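PDB 5FF5: PaaA, which acts in the post-translational route to the bicyclic core of pantocin A, probably adenylating its peptide substrate in the manner of E1-like ThiF enzymes. Local coordinates for residues A[112-118]-A[346-350]; A[126-130]-A[341-347]; A[133-138]-A[224-230]; A[152-157]-A[198-203]; A[255-260]-A[271-276]. All blocks are in the same frame, centred on the assembly; numbering follows the deposited sequence.

Contact 1 of 5, residues A[112-118]-A[346-350]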
# COMPACT_ATOMS: atom_id res chain seq x y z
N GLN A 112 -2.70 -11.81 11.87
CA GLN A 112 -1.54 -10.96 12.09
C GLN A 112 -1.48 -10.41 13.50
O GLN A 112 -0.39 -10.32 14.06
CB GLN A 112 -1.54 -9.84 11.07
CG GLN A 112 -0.48 -8.80 11.31
CD GLN A 112 -0.57 -7.69 10.28
OE1 GLN A 112 -0.79 -7.95 9.09
NE2 GLN A 112 -0.43 -6.44 10.73
N PHE A 113 -2.63 -10.05 14.08
CA PHE A 113 -2.67 -9.59 15.48
C PHE A 113 -2.28 -10.75 16.38
O PHE A 113 -1.48 -10.59 17.31
CB PHE A 113 -4.06 -9.07 15.90
CG PHE A 113 -4.61 -7.99 15.02
CD1 PHE A 113 -3.79 -7.07 14.40
CD2 PHE A 113 -5.98 -7.93 14.78
CE1 PHE A 113 -4.32 -6.12 13.58
CE2 PHE A 113 -6.50 -6.98 13.97
CZ PHE A 113 -5.68 -6.09 13.36
N SER A 114 -2.85 -11.92 16.10
CA SER A 114 -2.64 -13.07 16.97
C SER A 114 -1.18 -13.49 16.99
O SER A 114 -0.71 -14.14 17.92
CB SER A 114 -3.49 -14.25 16.50
OG SER A 114 -3.30 -15.37 17.35
N LEU A 115 -0.46 -13.08 15.96
CA LEU A 115 0.94 -13.43 15.81
C LEU A 115 1.87 -12.64 16.72
O LEU A 115 2.79 -13.21 17.31
CB LEU A 115 1.35 -13.22 14.36
CG LEU A 115 2.52 -14.05 13.84
CD1 LEU A 115 2.10 -15.51 13.83
CD2 LEU A 115 2.88 -13.54 12.46
N ILE A 116 1.65 -11.34 16.85
CA ILE A 116 2.54 -10.54 17.69
C ILE A 116 1.95 -10.36 19.06
O ILE A 116 2.69 -10.27 20.03
CB ILE A 116 2.84 -9.19 17.08
CG1 ILE A 116 3.39 -9.37 15.66
CG2 ILE A 116 3.88 -8.47 17.93
CD1 ILE A 116 4.30 -8.25 15.22
N ASP A 117 0.64 -10.24 19.14
CA ASP A 117 -0.05 -10.24 20.41
C ASP A 117 0.64 -9.48 21.55
O ASP A 117 0.91 -10.06 22.59
CB ASP A 117 -0.27 -11.67 20.85
CG ASP A 117 -1.43 -11.81 21.77
OD1 ASP A 117 -1.78 -10.81 22.44
OD2 ASP A 117 -1.98 -12.93 21.87
N ALA A 118 0.95 -8.20 21.36
CA ALA A 118 1.65 -7.43 22.39
C ALA A 118 0.81 -7.14 23.65
O ALA A 118 1.34 -7.08 24.75
CB ALA A 118 2.15 -6.14 21.81
N GLY A 346 -3.17 -1.95 19.67
CA GLY A 346 -2.09 -2.32 20.56
C GLY A 346 -1.54 -3.73 20.39
O GLY A 346 -0.92 -4.27 21.30
N TYR A 347 -1.78 -4.33 19.23
CA TYR A 347 -1.29 -5.68 18.95
C TYR A 347 0.21 -5.66 18.75
O TYR A 347 0.85 -6.67 18.86
CB TYR A 347 -1.97 -6.27 17.71
CG TYR A 347 -1.31 -5.88 16.41
CD1 TYR A 347 -1.64 -4.70 15.75
CD2 TYR A 347 -0.36 -6.69 15.83
CE1 TYR A 347 -1.03 -4.35 14.57
CE2 TYR A 347 0.25 -6.34 14.65
CZ TYR A 347 -0.08 -5.18 14.02
OH TYR A 347 0.55 -4.86 12.83
N ASP A 348 0.76 -4.48 18.49
CA ASP A 348 2.19 -4.27 18.24
C ASP A 348 2.49 -2.81 18.48
O ASP A 348 1.62 -1.97 18.31
CB ASP A 348 2.57 -4.65 16.79
CG ASP A 348 4.08 -4.55 16.50
OD1 ASP A 348 4.91 -4.54 17.44
OD2 ASP A 348 4.44 -4.41 15.31
N LYS A 349 3.73 -2.48 18.84
CA LYS A 349 4.07 -1.11 19.20
C LYS A 349 4.32 -0.20 17.99
O LYS A 349 4.92 -0.60 17.00
CB LYS A 349 5.26 -1.15 20.15
CG LYS A 349 4.92 -2.01 21.41
CD LYS A 349 3.45 -1.75 21.87
CE LYS A 349 3.05 -2.42 23.22
NZ LYS A 349 1.60 -2.14 23.61
N PRO A 350 3.85 1.06 18.06
CA PRO A 350 4.04 1.94 16.91
C PRO A 350 5.29 2.77 17.03
O PRO A 350 5.54 3.39 18.06
CB PRO A 350 2.80 2.84 16.93
CG PRO A 350 2.33 2.83 18.36
CD PRO A 350 3.08 1.72 19.12
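Two donors from different parts of the chain grip the phenolic oxygen of Tyr347. Across the contact Gln112 NE2 donates to Tyr347 OH at 2.8 Å; the oxygen lies close to the plane of the amide, but an N-H...O angle of 138° makes the bond rather bent. The second donor is Lys342 NZ on helix 326-345. Gln112 reaches so far because CG is anti to the backbone N (chi1 172°) and the rest of its chain is extended; its other amide atom, OE1, is hydrogen-bonded to Ser325 of the second subunit. At the other end of Tyr347, its backbone O accepts from Ala118 N (2.9 Å), with the donor well above the carbonyl plane. Between these two bonds the Tyr347 ring is clamped on both faces. Phe113 CD1 lies 3.4 Å from Tyr347 CG over one face, the ring planes 52° apart, so the pair meets obliquely, while CB of the neighbouring Asp348 covers the opposite face. Ile116 adds an aliphatic flank: its CD1 comes 3.8 Å from Asp348 OD2, a carboxylate oxygen already paired with Lys342. Asp117, with positive phi, ends helix 107-116, and Gly346, also with positive phi, ends helix 326-345. Two helix ends of the ThiF-family domain are thus locked together by one buried tyrosine, next to the subunit interface.

Contact 2 of 5, residues A[126-130]-A[341-347]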
# COMPACT_ATOMS: atom_id res chain seq x y z
N TYR A 126 -8.60 -7.53 19.56
CA TYR A 126 -7.95 -6.45 18.83
C TYR A 126 -8.86 -5.84 17.78
O TYR A 126 -8.96 -4.61 17.67
CB TYR A 126 -6.66 -6.94 18.17
CG TYR A 126 -5.58 -7.28 19.16
CD1 TYR A 126 -5.05 -6.31 19.98
CD2 TYR A 126 -5.11 -8.57 19.29
CE1 TYR A 126 -4.07 -6.60 20.90
CE2 TYR A 126 -4.12 -8.88 20.21
CZ TYR A 126 -3.61 -7.89 21.01
OH TYR A 126 -2.63 -8.19 21.93
N GLN A 127 -9.55 -6.69 17.02
CA GLN A 127 -10.47 -6.26 15.98
C GLN A 127 -11.65 -5.50 16.59
O GLN A 127 -12.17 -4.57 15.99
CB GLN A 127 -10.98 -7.46 15.17
CG GLN A 127 -11.72 -7.10 13.90
CD GLN A 127 -10.82 -6.38 12.93
OE1 GLN A 127 -9.72 -6.84 12.66
NE2 GLN A 127 -11.27 -5.26 12.40
N GLU A 128 -12.07 -5.93 17.77
CA GLU A 128 -13.13 -5.26 18.50
C GLU A 128 -12.72 -3.81 18.79
O GLU A 128 -13.52 -2.89 18.66
CB GLU A 128 -13.42 -6.00 19.80
CG GLU A 128 -14.27 -7.23 19.60
CD GLU A 128 -14.49 -7.97 20.89
OE1 GLU A 128 -14.04 -7.46 21.95
OE2 GLU A 128 -15.13 -9.05 20.85
N ARG A 129 -11.45 -3.63 19.15
CA ARG A 129 -10.89 -2.33 19.44
C ARG A 129 -10.90 -1.44 18.19
O ARG A 129 -10.86 -0.21 18.28
CB ARG A 129 -9.46 -2.50 19.98
CG ARG A 129 -9.41 -2.83 21.45
CD ARG A 129 -8.02 -3.20 21.96
NE ARG A 129 -8.07 -3.78 23.30
CZ ARG A 129 -6.99 -4.10 24.02
NH1 ARG A 129 -5.79 -3.88 23.52
NH2 ARG A 129 -7.10 -4.59 25.24
N LEU A 130 -10.97 -2.06 17.02
CA LEU A 130 -11.07 -1.31 15.79
C LEU A 130 -12.52 -0.96 15.52
O LEU A 130 -12.81 0.14 15.08
CB LEU A 130 -10.48 -2.10 14.60
CG LEU A 130 -8.97 -2.29 14.49
CD1 LEU A 130 -8.63 -3.10 13.24
CD2 LEU A 130 -8.23 -0.94 14.51
N VAL A 341 -3.53 1.60 13.19
CA VAL A 341 -4.08 0.34 13.65
C VAL A 341 -3.31 -0.21 14.84
O VAL A 341 -3.91 -0.62 15.84
CB VAL A 341 -4.11 -0.70 12.54
CG1 VAL A 341 -4.33 -2.09 13.12
CG2 VAL A 341 -5.22 -0.36 11.57
N LYS A 342 -1.99 -0.18 14.77
CA LYS A 342 -1.15 -0.58 15.91
C LYS A 342 -1.42 0.25 17.16
O LYS A 342 -1.40 -0.29 18.26
CB LYS A 342 0.33 -0.49 15.55
CG LYS A 342 0.82 -1.54 14.59
CD LYS A 342 2.33 -1.62 14.67
CE LYS A 342 2.97 -2.00 13.35
NZ LYS A 342 2.72 -3.43 12.99
N THR A 343 -1.65 1.55 17.01
CA THR A 343 -1.93 2.42 18.15
C THR A 343 -3.29 2.12 18.76
O THR A 343 -3.38 1.90 19.95
CB THR A 343 -1.88 3.90 17.77
OG1 THR A 343 -0.62 4.20 17.16
CG2 THR A 343 -2.07 4.76 19.02
N ILE A 344 -4.34 2.14 17.95
CA ILE A 344 -5.69 1.84 18.44
C ILE A 344 -5.77 0.48 19.12
O ILE A 344 -6.30 0.37 20.22
CB ILE A 344 -6.73 1.84 17.31
CG1 ILE A 344 -6.88 3.23 16.69
CG2 ILE A 344 -8.05 1.31 17.82
CD1 ILE A 344 -7.76 3.29 15.42
N THR A 345 -5.25 -0.57 18.46
CA THR A 345 -5.47 -1.93 18.94
C THR A 345 -4.40 -2.36 19.92
O THR A 345 -4.67 -3.13 20.84
CB THR A 345 -5.53 -2.97 17.80
OG1 THR A 345 -4.23 -3.18 17.23
CG2 THR A 345 -6.54 -2.56 16.73
N GLY A 346 -3.17 -1.95 19.67
CA GLY A 346 -2.09 -2.32 20.56
C GLY A 346 -1.54 -3.73 20.39
O GLY A 346 -0.92 -4.27 21.30
N TYR A 347 -1.78 -4.33 19.23
CA TYR A 347 -1.29 -5.68 18.95
C TYR A 347 0.21 -5.66 18.75
O TYR A 347 0.85 -6.67 18.86
CB TYR A 347 -1.97 -6.27 17.71
CG TYR A 347 -1.31 -5.88 16.41
CD1 TYR A 347 -1.64 -4.70 15.75
CD2 TYR A 347 -0.36 -6.69 15.83
CE1 TYR A 347 -1.03 -4.35 14.57
CE2 TYR A 347 0.25 -6.34 14.65
CZ TYR A 347 -0.08 -5.18 14.02
OH TYR A 347 0.55 -4.86 12.83
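Helices 126-130 and 341-345 cross almost perpendicularly, their axes 9.1 Å apart at closest and their directions 102° apart; the nearest alpha-carbons are CA of Tyr126 and CA of Thr345, at 5.2 Å. The closest backbone approach falls at the last helical residue, Thr345. There Arg129 NH1 donates to Thr345 O (3.0 Å), the oxygen sitting at the edge of the guanidinium and in its plane. The same nitrogen forms a salt bridge with Asp119, so the arginine spans a carboxylate and a helix-end carbonyl. The edge of the Tyr126 ring also faces Thr345 O, through CD1 at 3.3 Å, and one ring face receives a CH-pi contact from Tyr347 CB, 3.8 Å from the centroid and 10° off the normal. Thr345 holds OG1 between its backbone N and carbonyl carbon (chi1 72°), bonded back to Val341 O at 2.9 Å, which turns CG2 outward onto Leu130. Leu130 CD2 meets Ile344 CG2 at 4.0 Å and Val341 CG2 at 4.2 Å. The contact is a near-orthogonal helix crossing, with the arginine at the C-terminal carbonyl and apolar side chains beside it, between helices 123-131 and 326-345 of the ThiF-family domain.

Contact 3 of 5, residues A[133-138]-A[224-230]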
# COMPACT_ATOMS: atom_id res chain seq x y z
N SER A 133 -13.68 2.02 17.33
CA SER A 133 -13.01 3.27 17.03
C SER A 133 -13.76 4.16 16.07
O SER A 133 -14.54 3.68 15.26
CB SER A 133 -11.63 3.00 16.47
OG SER A 133 -10.78 2.54 17.49
N LYS A 134 -13.50 5.46 16.17
CA LYS A 134 -14.05 6.48 15.27
C LYS A 134 -12.94 7.41 14.82
O LYS A 134 -12.35 8.12 15.62
CB LYS A 134 -15.14 7.31 15.95
CG LYS A 134 -16.36 6.53 16.39
CD LYS A 134 -17.53 7.47 16.65
CE LYS A 134 -17.56 8.57 15.60
NZ LYS A 134 -18.73 9.47 15.77
N VAL A 135 -12.68 7.42 13.52
CA VAL A 135 -11.59 8.20 12.99
C VAL A 135 -12.17 9.30 12.15
O VAL A 135 -13.08 9.07 11.37
CB VAL A 135 -10.59 7.31 12.19
CG1 VAL A 135 -9.42 8.09 11.66
CG2 VAL A 135 -10.10 6.22 13.09
N ALA A 136 -11.69 10.52 12.39
CA ALA A 136 -12.14 11.69 11.64
C ALA A 136 -11.02 12.12 10.72
O ALA A 136 -9.88 12.23 11.14
CB ALA A 136 -12.55 12.81 12.56
N ILE A 137 -11.35 12.32 9.47
CA ILE A 137 -10.37 12.65 8.46
C ILE A 137 -10.70 13.99 7.84
O ILE A 137 -11.81 14.20 7.35
CB ILE A 137 -10.29 11.57 7.36
CG1 ILE A 137 -10.15 10.19 8.01
CG2 ILE A 137 -9.10 11.79 6.47
CD1 ILE A 137 -10.16 9.05 7.01
N PHE A 138 -9.76 14.91 7.92
CA PHE A 138 -9.99 16.26 7.46
C PHE A 138 -9.45 16.43 6.06
O PHE A 138 -8.28 16.68 5.88
CB PHE A 138 -9.36 17.27 8.44
CG PHE A 138 -10.16 17.45 9.70
CD1 PHE A 138 -11.14 18.42 9.78
CD2 PHE A 138 -9.97 16.60 10.78
CE1 PHE A 138 -11.90 18.56 10.91
CE2 PHE A 138 -10.73 16.73 11.91
CZ PHE A 138 -11.69 17.72 11.98
N ASP A 224 -17.30 12.82 18.75
CA ASP A 224 -16.79 11.79 19.64
C ASP A 224 -15.78 10.89 18.95
O ASP A 224 -15.70 9.71 19.26
CB ASP A 224 -17.93 10.93 20.22
CG ASP A 224 -18.76 10.23 19.15
OD1 ASP A 224 -18.51 10.43 17.94
OD2 ASP A 224 -19.70 9.49 19.53
N SER A 225 -14.99 11.47 18.04
CA SER A 225 -13.90 10.75 17.42
C SER A 225 -12.95 10.21 18.48
O SER A 225 -12.81 10.78 19.56
CB SER A 225 -13.11 11.64 16.45
OG SER A 225 -13.93 12.14 15.41
N THR A 226 -12.31 9.11 18.13
CA THR A 226 -11.36 8.46 18.99
C THR A 226 -9.94 8.58 18.43
O THR A 226 -8.97 8.29 19.11
CB THR A 226 -11.80 7.03 19.18
OG1 THR A 226 -11.90 6.41 17.89
CG2 THR A 226 -13.18 7.02 19.82
N PHE A 227 -9.82 9.04 17.19
CA PHE A 227 -8.54 9.21 16.51
C PHE A 227 -8.69 10.28 15.42
O PHE A 227 -9.76 10.40 14.83
CB PHE A 227 -8.06 7.90 15.88
CG PHE A 227 -6.57 7.72 15.89
CD1 PHE A 227 -5.97 6.82 16.75
CD2 PHE A 227 -5.77 8.44 15.01
CE1 PHE A 227 -4.60 6.67 16.75
CE2 PHE A 227 -4.40 8.30 15.02
CZ PHE A 227 -3.81 7.42 15.89
N ILE A 228 -7.64 11.04 15.13
CA ILE A 228 -7.72 12.07 14.09
C ILE A 228 -6.55 11.98 13.11
O ILE A 228 -5.38 11.84 13.52
CB ILE A 228 -7.77 13.52 14.70
CG1 ILE A 228 -9.07 13.76 15.45
CG2 ILE A 228 -7.59 14.56 13.61
CD1 ILE A 228 -9.13 15.04 16.13
N ILE A 229 -6.87 12.12 11.83
CA ILE A 229 -5.88 12.16 10.76
C ILE A 229 -6.03 13.49 10.06
O ILE A 229 -7.14 13.84 9.65
CB ILE A 229 -6.10 11.02 9.72
CG1 ILE A 229 -6.12 9.64 10.40
CG2 ILE A 229 -5.06 11.09 8.60
CD1 ILE A 229 -6.32 8.47 9.45
N LEU A 230 -4.93 14.24 9.92
CA LEU A 230 -4.95 15.52 9.22
C LEU A 230 -3.60 15.76 8.59
O LEU A 230 -2.66 15.04 8.89
CB LEU A 230 -5.30 16.71 10.14
CG LEU A 230 -4.49 17.04 11.39
CD1 LEU A 230 -4.61 15.91 12.36
CD2 LEU A 230 -3.01 17.39 11.12
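Backbone hydrogen bonds carry most of the pairing between segments 133-138 and 224-230. The strands run parallel, 21° between their directions and 4.8 Å between axes, with Val135 opposite Phe227, Ala136 opposite Ile228 and Ile137 opposite Ile229. Ala136 N donates to Phe227 O (3.1 Å), and Ile229 N returns a nearly linear bond to Ala136 O (3.1 Å, 176°); Phe138 N to Ile229 O is weak. Where the pairing starts, Lys134 O takes two donors, Thr226 N at 2.7 Å and Phe227 N at 3.1 Å. Side-chain polar contacts gather at this same end. Thr226 OG1 accepts from Lys134 N, helped by a chi1 of 57° that folds the hydroxyl back over its own backbone, and Lys134 NZ makes a salt bridge with Asp224 OD1, whose modelled separation is too short to be trusted at this resolution. Arg160 makes a long, weak ion pair with Asp224 and lies close to the like charge of Lys134. Apolar contacts occupy both faces of the sheet. On one, Val135 CG2 lies beside Phe227 CB, pointing the same way (3.8 Å), while Val135 CG1 meets Ile229 CD1 (3.8 Å); on the other, Phe138 CE2 approaches Ile228 CG2 with its ring edge (4.2 Å). The chemistry implies a charged, multiply bonded strand start followed by a hydrophobic sheet centre, just ahead of a glycine-rich turn that resembles the Rossmann nucleotide-binding motif.

Contact 4 of 5, residues A[152-157]-A[198-203]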
# COMPACT_ATOMS: atom_id res chain seq x y z
N ALA A 152 -11.29 1.67 6.18
CA ALA A 152 -12.58 1.01 6.03
C ALA A 152 -12.37 -0.50 5.83
O ALA A 152 -13.04 -1.33 6.46
CB ALA A 152 -13.36 1.61 4.87
N MSE A 153 -11.42 -0.85 4.96
CA MSE A 153 -11.11 -2.25 4.69
C MSE A 153 -10.69 -2.97 5.98
O MSE A 153 -11.01 -4.15 6.18
CB MSE A 153 -10.02 -2.37 3.63
CG MSE A 153 -10.41 -1.81 2.27
SE MSE A 153 -8.96 -1.84 0.93
CE MSE A 153 -9.53 -3.41 -0.09
N SER A 154 -9.98 -2.25 6.84
CA SER A 154 -9.39 -2.85 8.01
C SER A 154 -10.41 -3.05 9.13
O SER A 154 -10.10 -3.60 10.19
CB SER A 154 -8.24 -1.99 8.47
OG SER A 154 -7.27 -1.96 7.45
N GLY A 155 -11.64 -2.60 8.88
CA GLY A 155 -12.69 -2.78 9.85
C GLY A 155 -12.80 -1.67 10.87
O GLY A 155 -13.27 -1.92 11.97
N ILE A 156 -12.33 -0.47 10.54
CA ILE A 156 -12.54 0.70 11.41
C ILE A 156 -14.02 0.84 11.72
O ILE A 156 -14.87 0.56 10.89
CB ILE A 156 -12.05 2.02 10.76
CG1 ILE A 156 -11.56 3.00 11.82
CG2 ILE A 156 -13.13 2.65 9.90
CD1 ILE A 156 -10.20 2.63 12.37
N GLY A 157 -14.33 1.24 12.94
CA GLY A 157 -15.73 1.31 13.32
C GLY A 157 -16.54 2.36 12.57
O GLY A 157 -17.56 2.04 11.95
N TYR A 198 -17.20 -1.37 -0.44
CA TYR A 198 -16.08 -2.14 0.06
C TYR A 198 -16.39 -2.83 1.39
O TYR A 198 -16.17 -4.03 1.53
CB TYR A 198 -14.86 -1.24 0.22
CG TYR A 198 -14.10 -1.09 -1.06
CD1 TYR A 198 -14.28 0.02 -1.87
CD2 TYR A 198 -13.23 -2.08 -1.49
CE1 TYR A 198 -13.60 0.15 -3.07
CE2 TYR A 198 -12.55 -1.96 -2.68
CZ TYR A 198 -12.73 -0.85 -3.47
OH TYR A 198 -12.03 -0.74 -4.65
N ASN A 199 -16.89 -2.07 2.36
CA ASN A 199 -17.16 -2.61 3.68
C ASN A 199 -18.43 -2.00 4.24
O ASN A 199 -18.45 -0.86 4.67
CB ASN A 199 -15.98 -2.34 4.62
CG ASN A 199 -16.09 -3.09 5.93
OD1 ASN A 199 -17.14 -3.66 6.25
ND2 ASN A 199 -15.02 -3.06 6.72
N GLU A 200 -19.49 -2.79 4.23
CA GLU A 200 -20.84 -2.38 4.59
C GLU A 200 -20.98 -2.24 6.11
O GLU A 200 -22.00 -1.80 6.61
CB GLU A 200 -21.79 -3.43 4.05
CG GLU A 200 -23.27 -3.29 4.30
CD GLU A 200 -24.06 -4.45 3.64
OE1 GLU A 200 -23.58 -5.00 2.61
OE2 GLU A 200 -25.12 -4.83 4.18
N ASN A 201 -19.95 -2.64 6.85
CA ASN A 201 -20.00 -2.59 8.31
C ASN A 201 -19.48 -1.29 8.90
O ASN A 201 -19.60 -1.05 10.10
CB ASN A 201 -19.20 -3.75 8.89
CG ASN A 201 -19.61 -5.06 8.30
OD1 ASN A 201 -18.79 -5.95 8.12
ND2 ASN A 201 -20.88 -5.18 7.96
N VAL A 202 -18.87 -0.48 8.05
CA VAL A 202 -18.37 0.82 8.47
C VAL A 202 -19.47 1.90 8.40
O VAL A 202 -20.15 2.03 7.39
CB VAL A 202 -17.21 1.25 7.58
CG1 VAL A 202 -16.69 2.62 8.01
CG2 VAL A 202 -16.13 0.22 7.68
N HIS A 203 -19.65 2.66 9.48
CA HIS A 203 -20.60 3.77 9.48
C HIS A 203 -19.90 5.02 8.97
O HIS A 203 -18.86 5.39 9.49
CB HIS A 203 -21.16 4.06 10.88
CG HIS A 203 -21.75 2.86 11.54
ND1 HIS A 203 -21.19 2.26 12.65
CD2 HIS A 203 -22.85 2.12 11.25
CE1 HIS A 203 -21.91 1.22 13.01
NE2 HIS A 203 -22.93 1.11 12.17
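A Schellman motif at the end of helix 142-153 and an Asx turn at the end of helix 187-198 meet here, joined by the bond from Asn199 ND2 to Ala152 O (2.6 Å, 154°). Ala152 O is shared: Gly155 N, whose residue has positive phi and closes the helix, reaches it at 3.1 Å from the opposite face of the carbonyl plane. The carbonyl at the helix end is thereby gripped by one donor of its own chain turn and one from outside. Asn199 reaches it with CG anti to its backbone N (chi1 -169°), the amide roughly coplanar with the bond. Its two amide ends do different work: OD1 accepts from Asn201 N at 3.0 Å, forming the Asx turn inside a type I beta turn that runs from Asn199 to Val202, whereas ND2 also bonds Tyr106 OH. That division fixes which way the amide is flipped. Val202 then inserts its two methyl branches, CG2 against Ala152 CB (4.2 Å) and CG1 against Ile156 CG2 (4.0 Å). Beyond it His203 N donates to Gly157 O in the carbonyl plane (3.3 Å, 168°), a bond at the point where strands 158-162 and 203-207 begin to pair. At the far end the selenomethionine Met153 brings CE obliquely to Tyr198 CD2 (4.2 Å), and Tyr198 OH bonds Val176 O of the second subunit. The contact thus sits where helices 142-153 and 187-198 end, beside the starts of the parallel strands 158-162 and 203-207, with helix 100-105 lying against Asn199 and Asn201.

Contact 5 of 5, residues A[255-260]-A[271-276]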
# COMPACT_ATOMS: atom_id res chain seq x y z
N ALA A 255 -8.16 14.17 24.81
CA ALA A 255 -7.33 12.95 24.76
C ALA A 255 -7.59 12.14 23.49
O ALA A 255 -7.99 10.98 23.56
CB ALA A 255 -7.56 12.08 25.97
N ILE A 256 -7.35 12.75 22.34
CA ILE A 256 -7.56 12.08 21.08
C ILE A 256 -6.25 12.01 20.29
O ILE A 256 -5.60 13.03 20.07
CB ILE A 256 -8.61 12.80 20.24
CG1 ILE A 256 -9.91 12.98 21.02
CG2 ILE A 256 -8.88 12.03 18.96
CD1 ILE A 256 -10.88 13.99 20.37
N PRO A 257 -5.86 10.79 19.88
CA PRO A 257 -4.68 10.67 19.03
C PRO A 257 -4.82 11.40 17.69
O PRO A 257 -5.86 11.37 17.03
CB PRO A 257 -4.55 9.16 18.83
CG PRO A 257 -5.29 8.56 19.97
CD PRO A 257 -6.42 9.48 20.22
N VAL A 258 -3.76 12.07 17.30
CA VAL A 258 -3.69 12.79 16.05
C VAL A 258 -2.42 12.35 15.31
O VAL A 258 -1.33 12.32 15.89
CB VAL A 258 -3.68 14.33 16.30
CG1 VAL A 258 -3.55 15.11 15.01
CG2 VAL A 258 -4.90 14.76 17.07
N ILE A 259 -2.55 12.00 14.04
CA ILE A 259 -1.37 11.66 13.26
C ILE A 259 -1.24 12.65 12.12
O ILE A 259 -2.22 12.95 11.45
CB ILE A 259 -1.42 10.22 12.70
CG1 ILE A 259 -0.05 9.83 12.12
CG2 ILE A 259 -2.50 10.11 11.63
CD1 ILE A 259 0.03 8.43 11.60
N GLU A 260 -0.02 13.14 11.90
CA GLU A 260 0.24 14.10 10.83
C GLU A 260 0.86 13.36 9.68
O GLU A 260 1.26 12.20 9.80
CB GLU A 260 1.19 15.20 11.27
CG GLU A 260 0.86 15.84 12.59
CD GLU A 260 1.78 17.01 12.87
OE1 GLU A 260 2.98 16.93 12.50
OE2 GLU A 260 1.32 18.00 13.47
N GLY A 271 3.66 11.14 10.32
CA GLY A 271 3.74 11.36 11.74
C GLY A 271 4.34 12.71 12.00
O GLY A 271 4.65 13.45 11.06
N PRO A 272 4.55 13.04 13.28
CA PRO A 272 4.41 12.13 14.42
C PRO A 272 2.98 11.82 14.82
O PRO A 272 2.06 12.53 14.42
CB PRO A 272 5.11 12.90 15.54
CG PRO A 272 4.89 14.32 15.19
CD PRO A 272 4.94 14.40 13.69
N ILE A 273 2.80 10.76 15.61
CA ILE A 273 1.54 10.50 16.28
C ILE A 273 1.57 11.17 17.64
O ILE A 273 2.54 11.02 18.37
CB ILE A 273 1.28 9.02 16.51
CG1 ILE A 273 1.24 8.27 15.18
CG2 ILE A 273 -0.01 8.83 17.31
CD1 ILE A 273 1.35 6.76 15.36
N TYR A 274 0.48 11.86 18.00
CA TYR A 274 0.35 12.46 19.32
C TYR A 274 -0.68 11.68 20.14
O TYR A 274 -1.85 11.63 19.80
CB TYR A 274 -0.07 13.91 19.22
CG TYR A 274 0.86 14.83 18.47
CD1 TYR A 274 1.85 15.55 19.13
CD2 TYR A 274 0.73 15.00 17.11
CE1 TYR A 274 2.70 16.39 18.45
CE2 TYR A 274 1.56 15.86 16.42
CZ TYR A 274 2.55 16.55 17.09
OH TYR A 274 3.38 17.41 16.38
N LEU A 275 -0.24 11.02 21.20
CA LEU A 275 -1.16 10.20 21.95
C LEU A 275 -2.15 11.03 22.74
O LEU A 275 -3.29 10.61 22.94
CB LEU A 275 -0.38 9.27 22.86
CG LEU A 275 0.06 7.95 22.23
CD1 LEU A 275 -0.02 7.97 20.70
CD2 LEU A 275 1.45 7.59 22.73
N ASN A 276 -1.71 12.21 23.18
CA ASN A 276 -2.55 13.12 23.95
C ASN A 276 -3.11 12.43 25.18
O ASN A 276 -4.29 12.58 25.51
CB ASN A 276 -3.69 13.64 23.08
CG ASN A 276 -3.21 14.60 22.05
OD1 ASN A 276 -2.15 15.19 22.19
ND2 ASN A 276 -3.93 14.69 20.95
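Val258 and Tyr274 satisfy each other's backbone completely: Tyr274 N donates to Val258 O (2.8 Å) and Val258 N to Tyr274 O (3.2 Å). Further along, Glu260 N makes only a weak bond to Pro272 O, but Gly271 N answers it with a bond to Glu260 O at 2.7 Å, coming from well above the carbonyl plane. Gly271 has positive phi, and the peptide bond after it, to Pro272, is cis. These are the arms of the beta hairpin formed by strands 258-263 and 267-274, running at 171° to each other. Its non-hydrogen-bonded pair, Ile259 and Ile273, meets through CG1 of both residues, 3.7 Å apart, while the backbone of Ile259 bonds outward to Ile228 of the next strand. Beyond the strands, Ile256 O is taken by a side chain, Asn276 ND2 (2.5 Å, 145°), with the donor tilted from the carbonyl plane; CG of Asn276 lies beside its backbone N, anti to the carbonyl carbon, and from there ND2 reaches Ile256 O. Glu260 extends its chain along the edge of the Tyr274 ring, carboxylate and ring planes 71° apart, leaving OE2 3.6 Å from Tyr274 OH.

Overall arrangement
Contacts 3 and 5 lie in one mixed sheet, their centres about 10 Å apart, where strand 227-229 bonds strand 258-263; both rely on backbone ladders, parallel in one and antiparallel in the other. Contacts 1 and 2 share Gly346 and Tyr347 and depend more on side chains around the end of helix 326-345. Contacts 2, 3 and 4 are buried, whereas contacts 1 and 5 are partly buried. Contacts 1 and 4 both reach the second subunit, and contact 4, like contact 2, has a side-chain amide or guanidinium bound to a carbonyl near a helix end. Ile344 of contact 2 packs on Phe227, tying the helical layer to the sheet of contact 3.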